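Putative aminooxidase (PDB 2BAB) probably isomerises polyunsaturated fatty acids such as linoleic acid into conjugated dienes, holding the fatty chain against a bound FAD in an amine-oxidase-like fold. Local coordinates at residues 54-59 / 362-367; 80-85 / 200-205; 310-315 / 326-331. All blocks are in the same frame, centred on the assembly; numbering follows the deposited sequence.

Contact 1 of 3, residues 54-59 / 362-367; sequences RRYEMG and IIEEQT. With FAD (flavin-adenine dinucleotide), chain E; BU1 (1,4-butanediol), chain G.
At the flavin end of the active site, the loop carrying Tyr56 and Met58 leans on Glu364 and Gln366 of strand 359-373, an outer strand of the seven-stranded mixed sheet. The phenol of Tyr56 is the polar link. Its OH donates to Glu364 OE1 across a modelled 2.4 Å, so short that the exact length is doubtful. OE1 lies at the edge of the Tyr56 ring, near its plane, while the carboxylate itself stands upright to the ring, the two planes being 89° apart. Glu364 makes the reach with an extended chain, its CG anti to the backbone N (chi1 -162°). Ile363 CD1 adds an apolar contact, 4.2 Å from Tyr56 CZ. Met58 works differently. Bent at chi2 (-59°) and again at chi3, it runs CG and SD past the carboxylate, with CG 3.5 Å from Glu364 OE1, and then lays CE 3.6 Å from Gln366 CB. Beyond it, Gly59 O lies 3.2 Å from FAD C6, and Met58 O accepts from Trp368 NE1. The phenol thus donates to a carboxylate that Met58 CG and SD flank, and this bond and packing together join the flavin-contacting segment to strand 359-373.

Contact 2 of 3, residues 80-85 / 200-205; sequences KVDGPK and TWADGT. With BU1 (1,4-butanediol), chain G.
Gly83 and Thr200 meet backbone to backbone, with Gly83 N donating to Thr200 O at 2.9 Å from well above the carbonyl plane; Asp82 N adds a weak bond to the same oxygen. With no side chain, Gly83 lets the two backbones close up, its CA 3.3 Å from Ala202 N. The side chains then complete the join. Asp82 CG stands between its own backbone N and carbonyl carbon (chi1 59°), which swings OD1 over to take the N-H of Ala202 at 3.0 Å. That bond is nearly straight (165°) but enters on the anti side of the carboxylate and somewhat out of its plane. Thr200 uses the same kind of rotamer (chi1 61°) to turn OG1 onto Pro84 O, 2.8 Å away, to which it donates. Trp201 brings its indole alongside Lys80 and Val81, Lys80 O being 3.2 Å from Trp201 CD1 and Val81 CG2 4.1 Å from Trp201 CZ2. Asp82 and Asp203 bring like charges close, but two waters donate to both carboxylates and probably ease the repulsion. Next to Asp203, 1,4-butanediol O5 donates to Ala202 O. The whole is a loop-to-loop junction built on a type I beta turn, Trp201 to Gly204, whose first N-H beyond Trp201 is held by an aspartate of the partner loop, just ahead of helix 205-215.

Contact 3 of 3, residues 310-315 / 326-331; sequences VMVYYH and TTYLLR. With ODD ((10E,12Z)-octadeca-10,12-dienoic acid), chain F.
Strands 312-315 and 326-330 run antiparallel as a hairpin, their axes 4.8 Å apart with N-to-C directions at 161°, and Met311 and Val312 face Tyr328 in the manner of a classic bulge: Met311 N donates to Tyr328 O at 3.0 Å, almost straight (174°), while Val312 O receives Tyr328 N in a more bent bond. Further along, Tyr314 N bonds to Thr326 O at 2.8 Å. On one face of the sheet lie Val312, Tyr314, Thr326 and Tyr328. Val312 CG1, squeezed between its backbone N and carbonyl carbon (chi1 63°), presses to 3.6 Å from Tyr328 CB, which leaves CG2 turned to the bound octadecadienoic acid, 3.6 Å from its C5. Tyr314 and Tyr328 lie side by side and point the same way, with Tyr314 CB 3.9 Å from Tyr328 CE2. Thr326 OG1 comes in at the edge of the Tyr314 ring. The fatty chain passes C7 over one face of the Tyr328 ring, toward its rim, and sets C4 3.8 Å from Tyr314 CD1; Val312, Tyr314 and Tyr328 thus line one side of the bound fatty chain. Tyr314 OH is held by Arg316. The opposite face carries Tyr313 and Thr327, and from the bulge Met311 CE reaches Leu330 CG. The hairpin occupies the middle of the mixed sheet: strand 295-297 flanks 312-315, strand 277-288 flanks 325-330, and helix 341-354 packs on Thr327 and Leu329.

Overall arrangement
Contact 1 spans the chain most widely, and contacts 2 and 3 fall in turn between its two segments. Segment 362-367 of contact 1 and both strands of contact 3 belong to the seven-stranded mixed sheet, the contact centres about 11 Å apart; Arg331 NH1 probably bonds to Thr367 OG1 there, and Glu57 packs on Thr326 and Tyr314. Contact 2 lies in loops about 16 Å, centre to centre, from contact 1, linked through Glu57 OE2, a probable acceptor for Thr205 N, and through a shared 1,4-butanediol. Contacts 2 and 3 do not touch, their centres being about 20 Å apart. Gly59 borders the flavin and the 312-315/326-330 hairpin the fatty acid, while segment 54-59 joins sheet and loops.

Contact 1 of 3, residues 54-59 / 362-367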
loop_
_atom_site.group_PDB
_atom_site.type_symbol
_atom_site.label_atom_id
_atom_site.label_comp_id
_atom_site.label_asym_id
_atom_site.label_seq_id
_atom_site.Cartn_x
_atom_site.Cartn_y
_atom_site.Cartn_z
ATOM N N ARG A 54 -15.969 -15.900 -10.318
ATOM C CA ARG A 54 -14.584 -15.699 -9.836
ATOM C C ARG A 54 -14.398 -14.282 -9.334
ATOM O O ARG A 54 -15.039 -13.350 -9.822
ATOM C CB ARG A 54 -13.534 -15.967 -10.922
ATOM C CG ARG A 54 -13.807 -17.152 -11.802
ATOM C CD ARG A 54 -12.609 -17.459 -12.694
ATOM N NE ARG A 54 -13.028 -18.283 -13.819
ATOM C CZ ARG A 54 -12.216 -18.747 -14.754
ATOM N NH1 ARG A 54 -10.917 -18.512 -14.673
ATOM N NH2 ARG A 54 -12.707 -19.468 -15.746
ATOM N N ARG A 55 -13.492 -14.127 -8.364
ATOM C CA ARG A 55 -13.201 -12.830 -7.799
ATOM C C ARG A 55 -12.026 -12.206 -8.539
ATOM O O ARG A 55 -11.028 -12.880 -8.844
ATOM C CB ARG A 55 -12.981 -12.949 -6.280
ATOM C CG ARG A 55 -14.263 -13.393 -5.564
ATOM C CD ARG A 55 -14.104 -13.705 -4.098
ATOM N NE ARG A 55 -14.051 -12.508 -3.279
ATOM C CZ ARG A 55 -14.008 -12.515 -1.952
ATOM N NH1 ARG A 55 -14.001 -13.656 -1.273
ATOM N NH2 ARG A 55 -13.971 -11.373 -1.298
ATOM N N TYR A 56 -12.183 -10.939 -8.885
ATOM C CA TYR A 56 -11.113 -10.123 -9.440
ATOM C C TYR A 56 -10.653 -9.139 -8.379
ATOM O O TYR A 56 -11.283 -9.018 -7.328
ATOM C CB TYR A 56 -11.552 -9.400 -10.714
ATOM C CG TYR A 56 -12.712 -8.427 -10.601
ATOM C CD1 TYR A 56 -12.488 -7.055 -10.554
ATOM C CD2 TYR A 56 -14.035 -8.877 -10.576
ATOM C CE1 TYR A 56 -13.543 -6.160 -10.482
ATOM C CE2 TYR A 56 -15.097 -7.983 -10.490
ATOM C CZ TYR A 56 -14.842 -6.627 -10.460
ATOM O OH TYR A 56 -15.879 -5.717 -10.394
ATOM N N GLU A 57 -9.539 -8.469 -8.650
ATOM C CA GLU A 57 -8.906 -7.561 -7.710
ATOM C C GLU A 57 -9.050 -6.088 -8.149
ATOM O O GLU A 57 -8.561 -5.685 -9.212
ATOM C CB GLU A 57 -7.421 -7.913 -7.537
ATOM C CG GLU A 57 -7.130 -9.346 -7.103
ATOM C CD GLU A 57 -7.430 -9.611 -5.640
ATOM O OE1 GLU A 57 -8.321 -8.927 -5.068
ATOM O OE2 GLU A 57 -6.772 -10.503 -5.059
ATOM N N MET A 58 -9.746 -5.308 -7.326
ATOM C CA MET A 58 -9.855 -3.861 -7.505
ATOM C C MET A 58 -8.752 -3.121 -6.735
ATOM O O MET A 58 -8.495 -1.949 -6.979
ATOM C CB MET A 58 -11.236 -3.360 -7.060
ATOM C CG MET A 58 -12.326 -3.582 -8.099
ATOM S SD MET A 58 -12.033 -2.799 -9.692
ATOM C CE MET A 58 -11.831 -1.067 -9.195
ATOM N N GLY A 59 -8.098 -3.825 -5.823
ATOM C CA GLY A 59 -7.004 -3.280 -5.029
ATOM C C GLY A 59 -5.850 -4.264 -5.018
ATOM O O GLY A 59 -5.407 -4.709 -6.074
ATOM N N ILE A 362 -15.819 -1.040 -19.612
ATOM C CA ILE A 362 -15.309 -0.811 -18.263
ATOM C C ILE A 362 -16.459 -1.059 -17.281
ATOM O O ILE A 362 -17.479 -0.353 -17.317
ATOM C CB ILE A 362 -14.757 0.623 -18.098
ATOM C CG1 ILE A 362 -13.596 0.855 -19.088
ATOM C CG2 ILE A 362 -14.313 0.856 -16.659
ATOM C CD1 ILE A 362 -13.156 2.343 -19.245
ATOM N N ILE A 363 -16.328 -2.079 -16.426
ATOM C CA ILE A 363 -17.420 -2.402 -15.519
ATOM C C ILE A 363 -17.256 -1.745 -14.146
ATOM O O ILE A 363 -18.230 -1.595 -13.408
ATOM C CB ILE A 363 -17.685 -3.947 -15.372
ATOM C CG1 ILE A 363 -16.737 -4.598 -14.378
ATOM C CG2 ILE A 363 -17.660 -4.671 -16.749
ATOM C CD1 ILE A 363 -17.255 -5.915 -13.823
ATOM N N GLU A 364 -16.029 -1.369 -13.797
ATOM C CA GLU A 364 -15.753 -0.767 -12.488
ATOM C C GLU A 364 -14.523 0.144 -12.635
ATOM O O GLU A 364 -13.604 -0.128 -13.428
ATOM C CB GLU A 364 -15.529 -1.856 -11.406
ATOM C CG GLU A 364 -15.661 -1.340 -9.957
ATOM C CD GLU A 364 -15.619 -2.401 -8.899
ATOM O OE1 GLU A 364 -15.657 -3.619 -9.233
ATOM O OE2 GLU A 364 -15.552 -2.017 -7.705
ATOM N N GLU A 365 -14.533 1.238 -11.884
ATOM C CA GLU A 365 -13.425 2.185 -11.877
ATOM C C GLU A 365 -13.315 2.833 -10.505
ATOM O O GLU A 365 -14.325 3.213 -9.895
ATOM C CB GLU A 365 -13.608 3.250 -12.947
ATOM C CG GLU A 365 -12.383 4.129 -13.154
ATOM C CD GLU A 365 -12.667 5.244 -14.102
ATOM O OE1 GLU A 365 -13.234 6.239 -13.635
ATOM O OE2 GLU A 365 -12.366 5.138 -15.311
ATOM N N GLN A 366 -12.079 2.956 -10.034
ATOM C CA GLN A 366 -11.798 3.445 -8.695
ATOM C C GLN A 366 -10.477 4.223 -8.710
ATOM O O GLN A 366 -9.445 3.684 -9.135
ATOM C CB GLN A 366 -11.688 2.241 -7.766
ATOM C CG GLN A 366 -11.386 2.549 -6.321
ATOM C CD GLN A 366 -12.585 2.987 -5.546
ATOM O OE1 GLN A 366 -13.578 2.264 -5.471
ATOM N NE2 GLN A 366 -12.512 4.180 -4.953
ATOM N N THR A 367 -10.525 5.489 -8.289
ATOM C CA THR A 367 -9.319 6.209 -7.924
ATOM C C THR A 367 -9.184 6.020 -6.436
ATOM O O THR A 367 -10.048 6.434 -5.669
ATOM C CB THR A 367 -9.350 7.717 -8.241
ATOM O OG1 THR A 367 -9.446 7.918 -9.648
ATOM C CG2 THR A 367 -8.049 8.400 -7.737
HETATM P PA FAD E . -6.886 0.488 4.083
HETATM O O1A FAD E . -6.752 -0.799 3.315
HETATM O O2A FAD E . -7.145 1.714 3.238
HETATM O O5B FAD E . -8.127 0.367 5.123
HETATM C C5B FAD E . -8.656 1.515 5.733
HETATM C C4B FAD E . -9.988 1.145 6.358
HETATM O O4B FAD E . -10.470 2.189 7.190
HETATM C C3B FAD E . -11.020 0.888 5.281
HETATM O O3B FAD E . -11.784 -0.252 5.616
HETATM C C2B FAD E . -11.836 2.161 5.292
HETATM O O2B FAD E . -13.140 1.939 4.818
HETATM C C1B FAD E . -11.777 2.545 6.775
HETATM N N9A FAD E . -12.027 3.961 7.063
HETATM C C8A FAD E . -11.569 5.065 6.374
HETATM N N7A FAD E . -12.038 6.181 7.005
HETATM C C5A FAD E . -12.781 5.799 8.078
HETATM C C6A FAD E . -13.484 6.518 9.056
HETATM N N6A FAD E . -13.667 7.837 8.942
HETATM N N1A FAD E . -14.154 5.820 10.040
HETATM C C2A FAD E . -14.126 4.425 10.074
HETATM N N3A FAD E . -13.436 3.717 9.105
HETATM C C4A FAD E . -12.780 4.399 8.121
HETATM N N1 FAD E . -0.526 -4.233 -1.087
HETATM C C2 FAD E . 0.199 -5.390 -1.162
HETATM O O2 FAD E . 0.772 -5.813 -0.160
HETATM N N3 FAD E . 0.252 -6.092 -2.356
HETATM C C4 FAD E . -0.377 -5.628 -3.499
HETATM O O4 FAD E . -0.280 -6.293 -4.563
HETATM C C4X FAD E . -1.085 -4.436 -3.442
HETATM N N5 FAD E . -1.665 -3.890 -4.573
HETATM C C5X FAD E . -2.526 -2.832 -4.462
HETATM C C6 FAD E . -3.236 -2.408 -5.584
HETATM C C7 FAD E . -4.183 -1.401 -5.486
HETATM C C7M FAD E . -4.954 -0.954 -6.695
HETATM C C8 FAD E . -4.414 -0.821 -4.252
HETATM C C8M FAD E . -5.433 0.282 -4.108
HETATM C C9 FAD E . -3.700 -1.250 -3.129
HETATM C C9A FAD E . -2.746 -2.251 -3.210
HETATM N N10 FAD E . -1.950 -2.636 -2.127
HETATM C C10 FAD E . -1.166 -3.755 -2.222
HETATM C "C1'" FAD E . -1.863 -1.856 -0.854
HETATM C "C2'" FAD E . -2.674 -2.507 0.272
HETATM O "O2'" FAD E . -3.963 -2.874 -0.207
HETATM C "C3'" FAD E . -2.789 -1.498 1.428
HETATM O "O3'" FAD E . -1.503 -1.042 1.796
HETATM C "C4'" FAD E . -3.487 -2.058 2.672
HETATM O "O4'" FAD E . -4.811 -2.463 2.351
HETATM C "C5'" FAD E . -3.470 -0.965 3.743
HETATM O "O5'" FAD E . -4.231 -1.376 4.851
HETATM P P FAD E . -4.791 -0.288 5.896
HETATM O O1P FAD E . -5.706 -1.008 6.868
HETATM O O2P FAD E . -3.669 0.482 6.568
HETATM O O3P FAD E . -5.587 0.773 5.008
HETATM C C1 BU1 G . -13.428 -17.284 -6.319
HETATM C C2 BU1 G . -13.461 -18.611 -7.084
HETATM C C3 BU1 G . -12.108 -19.296 -7.057
HETATM C C4 BU1 G . -11.805 -20.062 -8.349
HETATM O O5 BU1 G . -12.568 -16.350 -7.000
HETATM O O6 BU1 G . -10.537 -20.739 -8.208
#

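Contact 2 of 3, residues 80-85 / 200-205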
loop_
_atom_site.group_PDB
_atom_site.type_symbol
_atom_site.label_atom_id
_atom_site.label_comp_id
_atom_site.label_asym_id
_atom_site.label_seq_id
_atom_site.Cartn_x
_atom_site.Cartn_y
_atom_site.Cartn_z
ATOM N N LYS A 80 -4.733 -20.172 2.241
ATOM C CA LYS A 80 -3.548 -20.637 1.541
ATOM C C LYS A 80 -3.286 -19.750 0.332
ATOM O O LYS A 80 -4.227 -19.188 -0.254
ATOM C CB LYS A 80 -3.729 -22.076 1.042
ATOM C CG LYS A 80 -4.137 -23.088 2.071
ATOM C CD LYS A 80 -3.008 -23.372 3.029
ATOM C CE LYS A 80 -3.376 -24.506 3.999
ATOM N NZ LYS A 80 -2.352 -24.578 5.094
ATOM N N VAL A 81 -2.011 -19.632 -0.037
ATOM C CA VAL A 81 -1.608 -18.953 -1.276
ATOM C C VAL A 81 -1.967 -19.922 -2.406
ATOM O O VAL A 81 -1.361 -20.997 -2.543
ATOM C CB VAL A 81 -0.095 -18.612 -1.275
ATOM C CG1 VAL A 81 0.345 -18.028 -2.634
ATOM C CG2 VAL A 81 0.239 -17.639 -0.113
ATOM N N ASP A 82 -3.016 -19.586 -3.152
ATOM C CA ASP A 82 -3.620 -20.537 -4.090
ATOM C C ASP A 82 -4.159 -19.909 -5.366
ATOM O O ASP A 82 -4.971 -20.529 -6.056
ATOM C CB ASP A 82 -4.727 -21.341 -3.376
ATOM C CG ASP A 82 -5.837 -20.452 -2.802
ATOM O OD1 ASP A 82 -5.875 -19.244 -3.129
ATOM O OD2 ASP A 82 -6.673 -20.975 -2.023
ATOM N N GLY A 83 -3.698 -18.695 -5.677
ATOM C CA GLY A 83 -4.173 -17.943 -6.827
ATOM C C GLY A 83 -3.389 -18.258 -8.092
ATOM O O GLY A 83 -2.394 -18.947 -8.036
ATOM N N PRO A 84 -3.841 -17.745 -9.246
ATOM C CA PRO A 84 -3.124 -17.987 -10.491
ATOM C C PRO A 84 -1.750 -17.319 -10.502
ATOM O O PRO A 84 -1.537 -16.258 -9.884
ATOM C CB PRO A 84 -4.039 -17.388 -11.579
ATOM C CG PRO A 84 -5.257 -16.953 -10.909
ATOM C CD PRO A 84 -5.021 -16.886 -9.437
ATOM N N LYS A 85 -0.829 -17.975 -11.189
ATOM C CA LYS A 85 0.537 -17.533 -11.333
ATOM C C LYS A 85 0.626 -16.224 -12.099
ATOM O O LYS A 85 -0.051 -16.042 -13.102
ATOM C CB LYS A 85 1.327 -18.585 -12.113
ATOM C CG LYS A 85 2.821 -18.276 -12.248
ATOM C CD LYS A 85 3.597 -19.454 -12.918
ATOM C CE LYS A 85 4.997 -19.637 -12.340
ATOM N NZ LYS A 85 5.705 -18.373 -12.071
ATOM N N THR A 200 -0.378 -15.058 -4.760
ATOM C CA THR A 200 -1.713 -14.553 -5.131
ATOM C C THR A 200 -2.762 -15.501 -4.519
ATOM O O THR A 200 -2.426 -16.600 -4.074
ATOM C CB THR A 200 -1.948 -14.518 -6.666
ATOM O OG1 THR A 200 -1.845 -15.856 -7.169
ATOM C CG2 THR A 200 -0.976 -13.530 -7.439
ATOM N N TRP A 201 -4.021 -15.075 -4.532
ATOM C CA TRP A 201 -5.144 -15.797 -3.905
ATOM C C TRP A 201 -6.321 -15.935 -4.864
ATOM O O TRP A 201 -6.790 -14.934 -5.432
ATOM C CB TRP A 201 -5.581 -15.060 -2.628
ATOM C CG TRP A 201 -4.513 -15.088 -1.607
ATOM C CD1 TRP A 201 -4.339 -16.019 -0.638
ATOM C CD2 TRP A 201 -3.426 -14.153 -1.478
ATOM N NE1 TRP A 201 -3.207 -15.727 0.108
ATOM C CE2 TRP A 201 -2.634 -14.579 -0.387
ATOM C CE3 TRP A 201 -3.034 -13.017 -2.193
ATOM C CZ2 TRP A 201 -1.457 -13.891 0.022
ATOM C CZ3 TRP A 201 -1.886 -12.303 -1.773
ATOM C CH2 TRP A 201 -1.101 -12.765 -0.684
ATOM N N ALA A 202 -6.797 -17.172 -5.018
ATOM C CA ALA A 202 -7.907 -17.485 -5.907
ATOM C C ALA A 202 -9.169 -16.734 -5.524
ATOM O O ALA A 202 -9.909 -16.291 -6.390
ATOM C CB ALA A 202 -8.165 -19.034 -5.954
ATOM N N ASP A 203 -9.379 -16.582 -4.222
ATOM C CA ASP A 203 -10.555 -15.928 -3.653
ATOM C C ASP A 203 -10.329 -14.429 -3.422
ATOM O O ASP A 203 -11.195 -13.730 -2.903
ATOM C CB ASP A 203 -10.915 -16.613 -2.326
ATOM C CG ASP A 203 -11.219 -18.093 -2.516
ATOM O OD1 ASP A 203 -12.237 -18.377 -3.174
ATOM O OD2 ASP A 203 -10.425 -18.948 -2.058
ATOM N N GLY A 204 -9.157 -13.952 -3.816
ATOM C CA GLY A 204 -8.816 -12.543 -3.716
ATOM C C GLY A 204 -8.140 -12.255 -2.396
ATOM O O GLY A 204 -8.362 -12.968 -1.400
ATOM N N THR A 205 -7.315 -11.208 -2.372
ATOM C CA THR A 205 -6.653 -10.780 -1.145
ATOM C C THR A 205 -7.676 -10.424 -0.057
ATOM O O THR A 205 -7.422 -10.623 1.129
ATOM C CB THR A 205 -5.759 -9.524 -1.393
ATOM O OG1 THR A 205 -6.569 -8.490 -1.978
ATOM C CG2 THR A 205 -4.561 -9.865 -2.298
HETATM C C1 BU1 G . -13.428 -17.284 -6.319
HETATM C C2 BU1 G . -13.461 -18.611 -7.084
HETATM C C3 BU1 G . -12.108 -19.296 -7.057
HETATM C C4 BU1 G . -11.805 -20.062 -8.349
HETATM O O5 BU1 G . -12.568 -16.350 -7.000
HETATM O O6 BU1 G . -10.537 -20.739 -8.208
HETATM O O HOH W 1 -7.909 -17.893 -2.075
HETATM O O HOH W 2 -9.338 -21.283 -2.678
#

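Contact 3 of 3, residues 310-315 / 326-331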
loop_
_atom_site.group_PDB
_atom_site.type_symbol
_atom_site.label_atom_id
_atom_site.label_comp_id
_atom_site.label_asym_id
_atom_site.label_seq_id
_atom_site.Cartn_x
_atom_site.Cartn_y
_atom_site.Cartn_z
ATOM N N VAL A 310 -1.499 4.186 -19.041
ATOM C CA VAL A 310 -1.515 2.868 -18.431
ATOM C C VAL A 310 -0.068 2.385 -18.291
ATOM O O VAL A 310 0.682 2.378 -19.258
ATOM C CB VAL A 310 -2.350 1.873 -19.278
ATOM C CG1 VAL A 310 -2.255 0.451 -18.702
ATOM C CG2 VAL A 310 -3.811 2.344 -19.374
ATOM N N MET A 311 0.308 2.006 -17.074
ATOM C CA MET A 311 1.666 1.566 -16.771
ATOM C C MET A 311 1.789 0.043 -16.677
ATOM O O MET A 311 2.878 -0.534 -16.850
ATOM C CB MET A 311 2.099 2.214 -15.465
ATOM C CG MET A 311 2.095 3.734 -15.549
ATOM S SD MET A 311 2.697 4.478 -14.030
ATOM C CE MET A 311 1.352 4.047 -12.899
ATOM N N VAL A 312 0.669 -0.606 -16.378
ATOM C CA VAL A 312 0.642 -2.044 -16.186
ATOM C C VAL A 312 -0.831 -2.470 -16.300
ATOM O O VAL A 312 -1.734 -1.667 -16.042
ATOM C CB VAL A 312 1.278 -2.450 -14.815
ATOM C CG1 VAL A 312 0.473 -1.869 -13.651
ATOM C CG2 VAL A 312 1.416 -3.977 -14.693
ATOM N N TYR A 313 -1.062 -3.699 -16.756
ATOM C CA TYR A 313 -2.406 -4.301 -16.701
ATOM C C TYR A 313 -2.276 -5.761 -16.293
ATOM O O TYR A 313 -1.247 -6.392 -16.557
ATOM C CB TYR A 313 -3.177 -4.118 -18.022
ATOM C CG TYR A 313 -2.464 -4.660 -19.248
ATOM C CD1 TYR A 313 -2.560 -6.004 -19.590
ATOM C CD2 TYR A 313 -1.697 -3.816 -20.073
ATOM C CE1 TYR A 313 -1.905 -6.505 -20.705
ATOM C CE2 TYR A 313 -1.029 -4.307 -21.192
ATOM C CZ TYR A 313 -1.138 -5.641 -21.503
ATOM O OH TYR A 313 -0.487 -6.140 -22.595
ATOM N N TYR A 314 -3.329 -6.283 -15.667
ATOM C CA TYR A 314 -3.277 -7.547 -14.926
ATOM C C TYR A 314 -4.106 -8.620 -15.610
ATOM O O TYR A 314 -5.331 -8.573 -15.614
ATOM C CB TYR A 314 -3.750 -7.303 -13.486
ATOM C CG TYR A 314 -3.854 -8.510 -12.552
ATOM C CD1 TYR A 314 -3.098 -9.675 -12.758
ATOM C CD2 TYR A 314 -4.697 -8.472 -11.442
ATOM C CE1 TYR A 314 -3.201 -10.770 -11.894
ATOM C CE2 TYR A 314 -4.806 -9.572 -10.562
ATOM C CZ TYR A 314 -4.069 -10.719 -10.809
ATOM O OH TYR A 314 -4.151 -11.806 -9.976
ATOM N N HIS A 315 -3.392 -9.607 -16.145
ATOM C CA HIS A 315 -3.963 -10.831 -16.723
ATOM C C HIS A 315 -4.126 -11.877 -15.613
ATOM O O HIS A 315 -3.171 -12.573 -15.251
ATOM C CB HIS A 315 -2.986 -11.290 -17.806
ATOM C CG HIS A 315 -3.396 -12.505 -18.570
ATOM N ND1 HIS A 315 -2.712 -13.698 -18.468
ATOM C CD2 HIS A 315 -4.357 -12.699 -19.505
ATOM C CE1 HIS A 315 -3.235 -14.573 -19.303
ATOM N NE2 HIS A 315 -4.237 -13.997 -19.943
ATOM N N THR A 326 -7.742 -5.751 -15.285
ATOM C CA THR A 326 -7.603 -4.459 -14.639
ATOM C C THR A 326 -6.391 -3.689 -15.181
ATOM O O THR A 326 -5.345 -4.282 -15.479
ATOM C CB THR A 326 -7.479 -4.574 -13.111
ATOM O OG1 THR A 326 -6.630 -5.678 -12.763
ATOM C CG2 THR A 326 -8.864 -4.726 -12.480
ATOM N N THR A 327 -6.563 -2.376 -15.319
ATOM C CA THR A 327 -5.509 -1.471 -15.755
ATOM C C THR A 327 -5.155 -0.541 -14.633
ATOM O O THR A 327 -5.997 -0.290 -13.748
ATOM C CB THR A 327 -5.933 -0.643 -16.986
ATOM O OG1 THR A 327 -7.044 0.234 -16.680
ATOM C CG2 THR A 327 -6.320 -1.561 -18.097
ATOM N N TYR A 328 -3.929 -0.003 -14.686
ATOM C CA TYR A 328 -3.387 0.835 -13.601
ATOM C C TYR A 328 -2.692 2.091 -14.136
ATOM O O TYR A 328 -1.838 2.011 -15.036
ATOM C CB TYR A 328 -2.394 0.027 -12.735
ATOM C CG TYR A 328 -3.031 -1.210 -12.192
ATOM C CD1 TYR A 328 -3.582 -1.236 -10.926
ATOM C CD2 TYR A 328 -3.161 -2.353 -12.984
ATOM C CE1 TYR A 328 -4.209 -2.383 -10.447
ATOM C CE2 TYR A 328 -3.807 -3.482 -12.515
ATOM C CZ TYR A 328 -4.312 -3.502 -11.247
ATOM O OH TYR A 328 -4.964 -4.638 -10.799
ATOM N N LEU A 329 -3.047 3.237 -13.566
ATOM C CA LEU A 329 -2.433 4.512 -13.948
ATOM C C LEU A 329 -2.440 5.459 -12.753
ATOM O O LEU A 329 -3.202 5.266 -11.814
ATOM C CB LEU A 329 -3.141 5.129 -15.166
ATOM C CG LEU A 329 -4.624 5.505 -15.037
ATOM C CD1 LEU A 329 -4.792 6.899 -14.434
ATOM C CD2 LEU A 329 -5.338 5.417 -16.421
ATOM N N LEU A 330 -1.542 6.442 -12.789
ATOM C CA LEU A 330 -1.454 7.506 -11.769
ATOM C C LEU A 330 -1.965 8.831 -12.334
ATOM O O LEU A 330 -1.688 9.173 -13.475
ATOM C CB LEU A 330 -0.005 7.682 -11.304
ATOM C CG LEU A 330 0.456 6.738 -10.199
ATOM C CD1 LEU A 330 1.973 6.844 -9.958
ATOM C CD2 LEU A 330 -0.358 7.035 -8.925
ATOM N N ARG A 331 -2.694 9.582 -11.519
ATOM C CA ARG A 331 -3.223 10.873 -11.933
ATOM C C ARG A 331 -2.475 12.091 -11.369
ATOM O O ARG A 331 -2.811 13.217 -11.715
ATOM C CB ARG A 331 -4.704 10.960 -11.556
ATOM C CG ARG A 331 -5.563 9.840 -12.175
ATOM C CD ARG A 331 -6.969 9.844 -11.619
ATOM N NE ARG A 331 -7.528 11.196 -11.664
ATOM C CZ ARG A 331 -8.542 11.620 -10.922
ATOM N NH1 ARG A 331 -9.144 10.801 -10.072
ATOM N NH2 ARG A 331 -8.960 12.877 -11.035
HETATM O O2 ODD F . 4.142 -10.935 -13.322
HETATM C C1 ODD F . 3.661 -9.840 -12.945
HETATM O O1 ODD F . 4.390 -8.994 -12.397
HETATM C C2 ODD F . 2.187 -9.542 -13.150
HETATM C C3 ODD F . 1.746 -8.289 -12.384
HETATM C C4 ODD F . 0.271 -7.927 -12.593
HETATM C C5 ODD F . -0.022 -6.422 -12.454
HETATM C C6 ODD F . -0.243 -6.044 -11.005
HETATM C C7 ODD F . -0.442 -4.574 -10.643
HETATM C C8 ODD F . 0.025 -4.397 -9.181
HETATM C C9 ODD F . -0.473 -3.126 -8.519
HETATM C C10 ODD F . 0.093 -2.799 -7.136
HETATM C C11 ODD F . 0.914 -3.559 -6.390
HETATM C C12 ODD F . 1.334 -3.046 -5.071
HETATM C C13 ODD F . 2.140 -3.683 -4.197
HETATM C C14 ODD F . 2.755 -5.040 -4.470
HETATM C C15 ODD F . 3.517 -5.528 -3.250
HETATM C C16 ODD F . 4.136 -6.931 -3.364
HETATM C C17 ODD F . 4.965 -7.177 -4.628
HETATM C C18 ODD F . 6.463 -7.159 -4.409
HETATM O O HOH W 3 -7.470 -8.709 -13.735
#